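Local coordinates for protein Nup188 (Myceliophthora thermophila, PDB 4KF8) that probably serves as a structural scaffold component of the nuclear pore complex, with structural and functional properties shared with nuclear transport receptors, at residues Gln9-Val14 and Val42-Thr47; Ser81-Ala86 and Ser130-Gln135; Leu122-Ile127 and Pro170-Gln175. All blocks are in the same frame, centred on the assembly; numbering follows the deposited sequence.

Interaction 1: residues Gln9-Val14 and Val42-Thr47; sequences QLLSLV and VVLRGT
Leu11 packs against Val43 where two helices of the chain run almost antiparallel, at 155°, and the axes of the two short segments approach to 10.1 Å. Leu11 shows how one side chain can serve several neighbours. Its CB lies 4.1 Å from Val43 CG1. CG stands anti to the backbone N (chi1 -174°), and from it the two methyls diverge. Leu11 CD1 meets Val43 CG1 at 3.9 Å and also reaches Leu44 CD2, whose side chain crosses that of Leu11 at about a right angle. Leu11 CD2 passes toward Thr47, with Thr47 CG2 4.5 Å away.

Val43 projects from helix 30-46 toward the other segment, and its two methyls divide the work. CG1 goes to Leu11, while Val43 CG2 sits 3.9 Å from Leu10 CD2 and is also approached by Val14 CG2, at 4.3 Å. An alanine in place of Val43 would probably leave Leu10, Leu11 and Val14 without these methyl partners and open a gap between the helices. No hydrogen bond spans the pair, so the contact rests on apolar packing. Beyond it, Leu44 touches Ile107 and Cys111 of helix 98-113, and Leu11 touches Leu69 of helix 67-84. Helices 7-20 and 30-46, consecutive in the chain, pack antiparallel as a helical hairpin, consistent with the alpha-solenoid architecture of scaffold nucleoporins and of karyopherin-type transport receptors.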
loop_
_atom_site.group_PDB
_atom_site.type_symbol
_atom_site.label_atom_id
_atom_site.label_comp_id
_atom_site.label_asym_id
_atom_site.label_seq_id
_atom_site.Cartn_x
_atom_site.Cartn_y
_atom_site.Cartn_z
ATOM N N GLN A 9 -6.731 -13.438 26.321
ATOM C CA GLN A 9 -5.974 -14.534 26.912
ATOM C C GLN A 9 -5.423 -15.441 25.816
ATOM O O GLN A 9 -4.393 -16.094 25.988
ATOM C CB GLN A 9 -6.855 -15.342 27.866
ATOM C CG GLN A 9 -7.208 -14.625 29.157
ATOM C CD GLN A 9 -8.216 -15.394 29.987
ATOM O OE1 GLN A 9 -9.014 -16.165 29.455
ATOM N NE2 GLN A 9 -8.184 -15.189 31.298
ATOM N N LEU A 10 -6.122 -15.481 24.689
ATOM C CA LEU A 10 -5.661 -16.242 23.540
ATOM C C LEU A 10 -4.468 -15.530 22.927
ATOM O O LEU A 10 -3.513 -16.160 22.478
ATOM C CB LEU A 10 -6.784 -16.387 22.513
ATOM C CG LEU A 10 -6.463 -17.156 21.231
ATOM C CD1 LEU A 10 -5.982 -18.569 21.542
ATOM C CD2 LEU A 10 -7.686 -17.187 20.335
ATOM N N LEU A 11 -4.531 -14.204 22.925
ATOM C CA LEU A 11 -3.462 -13.376 22.384
ATOM C C LEU A 11 -2.208 -13.479 23.246
ATOM O O LEU A 11 -1.095 -13.531 22.728
ATOM C CB LEU A 11 -3.923 -11.920 22.287
ATOM C CG LEU A 11 -2.991 -10.908 21.620
ATOM C CD1 LEU A 11 -2.649 -11.330 20.201
ATOM C CD2 LEU A 11 -3.641 -9.542 21.628
ATOM N N SER A 12 -2.401 -13.508 24.562
ATOM C CA SER A 12 -1.294 -13.665 25.501
ATOM C C SER A 12 -0.585 -14.992 25.289
ATOM O O SER A 12 0.642 -15.052 25.243
ATOM C CB SER A 12 -1.793 -13.597 26.946
ATOM O OG SER A 12 -2.365 -12.338 27.238
ATOM N N LEU A 13 -1.372 -16.055 25.162
ATOM C CA LEU A 13 -0.838 -17.406 25.046
ATOM C C LEU A 13 -0.093 -17.609 23.732
ATOM O O LEU A 13 0.951 -18.262 23.698
ATOM C CB LEU A 13 -1.965 -18.429 25.183
ATOM C CG LEU A 13 -1.591 -19.909 25.118
ATOM C CD1 LEU A 13 -0.715 -20.301 26.292
ATOM C CD2 LEU A 13 -2.849 -20.753 25.081
ATOM N N VAL A 14 -0.633 -17.049 22.655
ATOM C CA VAL A 14 -0.008 -17.155 21.342
ATOM C C VAL A 14 1.283 -16.346 21.299
ATOM O O VAL A 14 2.291 -16.795 20.751
ATOM C CB VAL A 14 -0.960 -16.697 20.219
ATOM C CG1 VAL A 14 -0.205 -16.495 18.915
ATOM C CG2 VAL A 14 -2.081 -17.706 20.038
ATOM N N VAL A 42 -4.558 -14.439 12.634
ATOM C CA VAL A 42 -5.968 -14.766 12.808
ATOM C C VAL A 42 -6.519 -14.166 14.099
ATOM O O VAL A 42 -7.565 -13.518 14.091
ATOM C CB VAL A 42 -6.209 -16.294 12.773
ATOM C CG1 VAL A 42 -7.590 -16.633 13.295
ATOM C CG2 VAL A 42 -6.020 -16.829 11.362
ATOM N N VAL A 43 -5.801 -14.373 15.199
ATOM C CA VAL A 43 -6.183 -13.822 16.498
ATOM C C VAL A 43 -6.283 -12.299 16.458
ATOM O O VAL A 43 -7.257 -11.723 16.940
ATOM C CB VAL A 43 -5.181 -14.221 17.601
ATOM C CG1 VAL A 43 -5.573 -13.589 18.928
ATOM C CG2 VAL A 43 -5.103 -15.733 17.732
ATOM N N LEU A 44 -5.271 -11.656 15.880
ATOM C CA LEU A 44 -5.233 -10.200 15.767
ATOM C C LEU A 44 -6.411 -9.641 14.976
ATOM O O LEU A 44 -7.007 -8.638 15.365
ATOM C CB LEU A 44 -3.915 -9.749 15.139
ATOM C CG LEU A 44 -2.689 -9.738 16.051
ATOM C CD1 LEU A 44 -1.420 -9.606 15.237
ATOM C CD2 LEU A 44 -2.800 -8.613 17.060
ATOM N N ARG A 45 -6.738 -10.285 13.860
ATOM C CA ARG A 45 -7.921 -9.917 13.098
ATOM C C ARG A 45 -9.166 -10.227 13.916
ATOM O O ARG A 45 -10.190 -9.562 13.782
ATOM C CB ARG A 45 -7.962 -10.667 11.769
ATOM C CG ARG A 45 -6.973 -10.167 10.737
ATOM C CD ARG A 45 -7.316 -8.750 10.312
ATOM N NE ARG A 45 -6.330 -8.185 9.395
ATOM C CZ ARG A 45 -6.199 -6.886 9.156
ATOM N NH1 ARG A 45 -6.989 -6.018 9.773
ATOM N NH2 ARG A 45 -5.277 -6.450 8.308
ATOM N N GLY A 46 -9.068 -11.236 14.772
ATOM C CA GLY A 46 -10.181 -11.627 15.615
ATOM C C GLY A 46 -10.401 -10.665 16.764
ATOM O O GLY A 46 -11.421 -10.730 17.451
ATOM N N THR A 47 -9.442 -9.767 16.977
ATOM C CA THR A 47 -9.551 -8.771 18.038
ATOM C C THR A 47 -10.407 -7.590 17.614
ATOM O O THR A 47 -9.931 -6.459 17.552
ATOM C CB THR A 47 -8.177 -8.233 18.476
ATOM O OG1 THR A 47 -7.502 -7.675 17.344
ATOM C CG2 THR A 47 -7.328 -9.344 19.076
#

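Interaction 2: residues Ser81-Ala86 and Ser130-Gln135; sequences SFRNLA and SHNVLQ
The backbone carbonyl oxygen of Asn132, whose side chain packs against Arg83, accepts two N-H groups of Gln135. The side-chain NE2 of Gln135 lies 2.8 Å from Asn132 O, in the carbonyl plane and on a lone pair, with a nearly straight N-H...O angle of 164°; the backbone N of Gln135 supplies the second bond. Together they hold the turn in which Val133 takes the N-cap position of helix 134-143.

Arg83 reaches this turn by bending at both chi2, which places CD, and chi3, which places NE. Arg83 CG rests 3.4 Å from His131 ND1, and CD runs past the backbone N of Asn132. One face of the guanidinium is then covered off-centre by Asn132 CB, 3.2 Å above the plane, while His131 ND1 lies at its edge. The guanidinium and imidazole planes are 58° apart, and no hydrogen bond joins the segments. Phe82 adds a ring edge, its CE2 3.5 Å from Val133 O.

Around this contact, Phe82 also touches Leu101 of helix 98-113 and Leu162 of helix 154-167, and His131 packs on Asp75 and Ala79, so the C-terminal end of helix 67-84 meets the link between helices 121-130 and 134-143.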
loop_
_atom_site.group_PDB
_atom_site.type_symbol
_atom_site.label_atom_id
_atom_site.label_comp_id
_atom_site.label_asym_id
_atom_site.label_seq_id
_atom_site.Cartn_x
_atom_site.Cartn_y
_atom_site.Cartn_z
ATOM N N SER A 81 11.495 -9.343 13.400
ATOM C CA SER A 81 11.482 -10.282 12.287
ATOM C C SER A 81 11.966 -9.652 10.985
ATOM O O SER A 81 12.710 -10.278 10.230
ATOM C CB SER A 81 10.091 -10.892 12.108
ATOM O OG SER A 81 9.766 -11.738 13.198
ATOM N N PHE A 82 11.545 -8.416 10.728
ATOM C CA PHE A 82 11.959 -7.705 9.521
ATOM C C PHE A 82 13.469 -7.495 9.495
ATOM O O PHE A 82 14.094 -7.548 8.435
ATOM C CB PHE A 82 11.240 -6.360 9.398
ATOM C CG PHE A 82 11.683 -5.549 8.214
ATOM C CD1 PHE A 82 11.291 -5.898 6.936
ATOM C CD2 PHE A 82 12.502 -4.446 8.378
ATOM C CE1 PHE A 82 11.700 -5.162 5.842
ATOM C CE2 PHE A 82 12.914 -3.707 7.289
ATOM C CZ PHE A 82 12.511 -4.069 6.018
ATOM N N ARG A 83 14.044 -7.255 10.670
ATOM C CA ARG A 83 15.491 -7.146 10.824
ATOM C C ARG A 83 16.185 -8.405 10.317
ATOM O O ARG A 83 17.225 -8.334 9.663
ATOM C CB ARG A 83 15.849 -6.922 12.294
ATOM C CG ARG A 83 15.269 -5.654 12.886
ATOM C CD ARG A 83 16.124 -4.441 12.554
ATOM N NE ARG A 83 17.395 -4.453 13.277
ATOM C CZ ARG A 83 18.588 -4.543 12.699
ATOM N NH1 ARG A 83 18.685 -4.618 11.379
ATOM N NH2 ARG A 83 19.687 -4.549 13.442
ATOM N N ASN A 84 15.598 -9.558 10.622
ATOM C CA ASN A 84 16.155 -10.831 10.188
ATOM C C ASN A 84 15.947 -11.070 8.698
ATOM O O ASN A 84 16.757 -11.731 8.051
ATOM C CB ASN A 84 15.556 -11.986 10.995
ATOM C CG ASN A 84 15.784 -11.837 12.486
ATOM O OD1 ASN A 84 16.052 -10.742 12.976
ATOM N ND2 ASN A 84 15.674 -12.940 13.217
ATOM N N LEU A 85 14.867 -10.515 8.157
ATOM C CA LEU A 85 14.482 -10.758 6.765
ATOM C C LEU A 85 15.439 -10.160 5.732
ATOM O O LEU A 85 15.253 -10.337 4.527
ATOM C CB LEU A 85 13.052 -10.272 6.508
ATOM C CG LEU A 85 11.987 -11.357 6.330
ATOM C CD1 LEU A 85 12.199 -12.110 5.024
ATOM C CD2 LEU A 85 12.000 -12.309 7.512
ATOM N N ALA A 86 16.466 -9.459 6.199
ATOM C CA ALA A 86 17.523 -8.990 5.313
ATOM C C ALA A 86 18.544 -10.107 5.098
ATOM O O ALA A 86 19.650 -9.877 4.612
ATOM C CB ALA A 86 18.186 -7.747 5.881
ATOM N N SER A 130 13.536 2.250 17.036
ATOM C CA SER A 130 14.502 1.522 17.860
ATOM C C SER A 130 15.298 0.518 17.031
ATOM O O SER A 130 16.525 0.577 16.985
ATOM C CB SER A 130 13.812 0.813 19.029
ATOM O OG SER A 130 13.122 1.737 19.854
ATOM N N HIS A 131 14.596 -0.401 16.379
ATOM C CA HIS A 131 15.230 -1.267 15.398
ATOM C C HIS A 131 15.601 -0.462 14.157
ATOM O O HIS A 131 15.353 0.747 14.079
ATOM C CB HIS A 131 14.311 -2.427 15.024
ATOM C CG HIS A 131 14.259 -3.510 16.058
ATOM N ND1 HIS A 131 15.166 -4.546 16.094
ATOM C CD2 HIS A 131 13.414 -3.710 17.096
ATOM C CE1 HIS A 131 14.883 -5.341 17.112
ATOM N NE2 HIS A 131 13.826 -4.857 17.735
ATOM N N ASN A 132 16.192 -1.142 13.182
ATOM C CA ASN A 132 16.635 -0.492 11.953
ATOM C C ASN A 132 15.487 -0.117 11.017
ATOM O O ASN A 132 15.408 1.013 10.532
ATOM C CB ASN A 132 17.669 -1.359 11.238
ATOM C CG ASN A 132 19.092 -0.909 11.513
ATOM O OD1 ASN A 132 19.327 -0.011 12.325
ATOM N ND2 ASN A 132 20.050 -1.528 10.833
ATOM N N VAL A 133 14.604 -1.084 10.784
ATOM C CA VAL A 133 13.314 -0.901 10.100
ATOM C C VAL A 133 13.269 0.003 8.859
ATOM O O VAL A 133 13.792 -0.374 7.814
ATOM C CB VAL A 133 12.161 -0.577 11.098
ATOM C CG1 VAL A 133 11.890 -1.788 11.980
ATOM C CG2 VAL A 133 12.469 0.658 11.951
ATOM N N LEU A 134 12.619 1.162 8.964
ATOM C CA LEU A 134 12.427 2.049 7.811
ATOM C C LEU A 134 13.725 2.406 7.084
ATOM O O LEU A 134 13.731 2.575 5.867
ATOM C CB LEU A 134 11.614 3.311 8.162
ATOM C CG LEU A 134 11.679 4.029 9.515
ATOM C CD1 LEU A 134 11.334 5.495 9.329
ATOM C CD2 LEU A 134 10.720 3.412 10.519
ATOM N N GLN A 135 14.818 2.501 7.830
ATOM C CA GLN A 135 16.133 2.635 7.224
ATOM C C GLN A 135 16.396 1.435 6.310
ATOM O O GLN A 135 16.733 1.599 5.138
ATOM C CB GLN A 135 17.206 2.713 8.308
ATOM C CG GLN A 135 16.944 3.750 9.387
ATOM C CD GLN A 135 17.872 3.581 10.573
ATOM O OE1 GLN A 135 18.865 4.297 10.710
ATOM N NE2 GLN A 135 17.559 2.620 11.436
#

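Interaction 3: residues Leu122-Ile127 and Pro170-Gln175; sequences LQVLNI and PALAEQ
Leu172 pushes a methyl bump into the side of helix 121-130. Its CD1 settles over the backbone where Val124 passes into Leu125, 3.7 Å from Leu125 N and 3.8 Å from Leu125 CB, with Val124 CB forming a more distant wall. CG of Leu172 is anti to the carbonyl carbon (chi1 -76°), which brings it to 4.0 Å from both Leu125 CA and Leu125 CD2. The two leucines run past one another in opposite senses, so that Leu125 CD2 comes beside Leu172 CG. Leu125 CD2 goes on to approach Gln175 OE1, at 4.2 Å.

At Ala171, next to Leu172 in the chain, the relief is shallower; it meets Leu122, one turn before Leu125. Ala171 presents just its CB, a low bump, and Leu122 bridges the distance by sending CD2 to within 3.8 Å of it. The segment axes come within 9.0 Å at an angle of 42°, and no hydrogen bond passes between them.

Leu172 also reaches Met128, further along helix 121-130. That helix is touched by two others here: Val124 meets Leu74 of helix 67-84 as well as Leu172 of helix 170-178.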
loop_
_atom_site.group_PDB
_atom_site.type_symbol
_atom_site.label_atom_id
_atom_site.label_comp_id
_atom_site.label_asym_id
_atom_site.label_seq_id
_atom_site.Cartn_x
_atom_site.Cartn_y
_atom_site.Cartn_z
ATOM N N LEU A 122 3.237 7.484 18.604
ATOM C CA LEU A 122 4.607 7.821 18.972
ATOM C C LEU A 122 5.251 6.603 19.614
ATOM O O LEU A 122 6.461 6.407 19.532
ATOM C CB LEU A 122 4.638 9.008 19.937
ATOM C CG LEU A 122 4.256 10.375 19.360
ATOM C CD1 LEU A 122 4.241 11.445 20.446
ATOM C CD2 LEU A 122 5.201 10.767 18.234
ATOM N N GLN A 123 4.418 5.787 20.250
ATOM C CA GLN A 123 4.852 4.527 20.828
ATOM C C GLN A 123 5.377 3.612 19.726
ATOM O O GLN A 123 6.484 3.082 19.821
ATOM C CB GLN A 123 3.684 3.854 21.542
ATOM C CG GLN A 123 4.082 3.029 22.739
ATOM C CD GLN A 123 4.385 3.879 23.956
ATOM O OE1 GLN A 123 3.483 4.243 24.711
ATOM N NE2 GLN A 123 5.660 4.197 24.155
ATOM N N VAL A 124 4.569 3.434 18.683
ATOM C CA VAL A 124 4.980 2.666 17.516
ATOM C C VAL A 124 6.227 3.290 16.902
ATOM O O VAL A 124 7.195 2.590 16.611
ATOM C CB VAL A 124 3.868 2.606 16.458
ATOM C CG1 VAL A 124 4.282 1.699 15.307
ATOM C CG2 VAL A 124 2.572 2.117 17.083
ATOM N N LEU A 125 6.195 4.609 16.724
ATOM C CA LEU A 125 7.348 5.361 16.234
ATOM C C LEU A 125 8.579 5.039 17.073
ATOM O O LEU A 125 9.653 4.777 16.535
ATOM C CB LEU A 125 7.048 6.863 16.264
ATOM C CG LEU A 125 8.097 7.905 15.845
ATOM C CD1 LEU A 125 9.001 8.311 17.009
ATOM C CD2 LEU A 125 8.922 7.414 14.662
ATOM N N ASN A 126 8.407 5.060 18.391
ATOM C CA ASN A 126 9.467 4.708 19.327
ATOM C C ASN A 126 9.965 3.288 19.077
ATOM O O ASN A 126 11.163 3.065 18.892
ATOM C CB ASN A 126 8.952 4.832 20.764
ATOM C CG ASN A 126 10.010 5.329 21.728
ATOM O OD1 ASN A 126 10.929 6.051 21.343
ATOM N ND2 ASN A 126 9.878 4.950 22.995
ATOM N N ILE A 127 9.026 2.342 19.065
ATOM C CA ILE A 127 9.329 0.924 18.875
ATOM C C ILE A 127 10.013 0.668 17.545
ATOM O O ILE A 127 11.042 -0.016 17.478
ATOM C CB ILE A 127 8.051 0.063 18.904
ATOM C CG1 ILE A 127 7.383 0.116 20.279
ATOM C CG2 ILE A 127 8.375 -1.372 18.517
ATOM C CD1 ILE A 127 6.025 -0.541 20.304
ATOM N N PRO A 170 0.772 9.441 11.107
ATOM C CA PRO A 170 1.312 10.764 10.761
ATOM C C PRO A 170 2.717 11.039 11.293
ATOM O O PRO A 170 3.516 11.663 10.596
ATOM C CB PRO A 170 0.313 11.721 11.410
ATOM C CG PRO A 170 -0.971 10.985 11.370
ATOM C CD PRO A 170 -0.620 9.532 11.587
ATOM N N ALA A 171 3.007 10.583 12.506
ATOM C CA ALA A 171 4.316 10.797 13.113
ATOM C C ALA A 171 5.418 10.061 12.353
ATOM O O ALA A 171 6.477 10.626 12.084
ATOM C CB ALA A 171 4.299 10.375 14.568
ATOM N N LEU A 172 5.159 8.801 12.009
ATOM C CA LEU A 172 6.109 8.006 11.237
ATOM C C LEU A 172 6.228 8.517 9.805
ATOM O O LEU A 172 7.255 8.333 9.150
ATOM C CB LEU A 172 5.701 6.530 11.226
ATOM C CG LEU A 172 5.969 5.710 12.490
ATOM C CD1 LEU A 172 4.794 5.765 13.456
ATOM C CD2 LEU A 172 6.295 4.280 12.120
ATOM N N ALA A 173 5.167 9.156 9.324
ATOM C CA ALA A 173 5.167 9.755 7.996
ATOM C C ALA A 173 6.144 10.923 7.924
ATOM O O ALA A 173 6.763 11.165 6.889
ATOM C CB ALA A 173 3.764 10.214 7.623
ATOM N N GLU A 174 6.277 11.647 9.030
ATOM C CA GLU A 174 7.197 12.775 9.090
ATOM C C GLU A 174 8.640 12.284 9.067
ATOM O O GLU A 174 9.519 12.937 8.507
ATOM C CB GLU A 174 6.940 13.613 10.345
ATOM C CG GLU A 174 7.729 14.914 10.400
ATOM C CD GLU A 174 7.475 15.701 11.675
ATOM O OE1 GLU A 174 6.878 15.137 12.615
ATOM O OE2 GLU A 174 7.872 16.884 11.737
ATOM N N GLN A 175 8.871 11.123 9.670
ATOM C CA GLN A 175 10.210 10.549 9.753
ATOM C C GLN A 175 10.758 10.155 8.385
ATOM O O GLN A 175 11.941 10.344 8.107
ATOM C CB GLN A 175 10.212 9.334 10.684
ATOM C CG GLN A 175 11.314 9.356 11.727
ATOM C CD GLN A 175 11.165 10.509 12.699
ATOM O OE1 GLN A 175 10.079 11.067 12.859
ATOM N NE2 GLN A 175 12.261 10.875 13.354
#

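How the interactions relate
The three contacts lie in one all-helical domain. Interaction 1 closes before the others open along the chain; its centre is about 24 Å from that of each, with nearest atoms about 12 Å away in both cases. Interactions 2 and 3 interlock instead: their segments alternate in sequence, their centres are about 15 Å apart, and they touch where Leu134 CD1 packs 4.2 Å from Gln175 CB. Helix 67-84 is common ground, since it borders interactions 1 and 3 and its C-terminal end enters interaction 2; near interaction 3 its Asp75 is also touched by Ile127. Helices distant in sequence are thus brought together, consistent with a scaffold role.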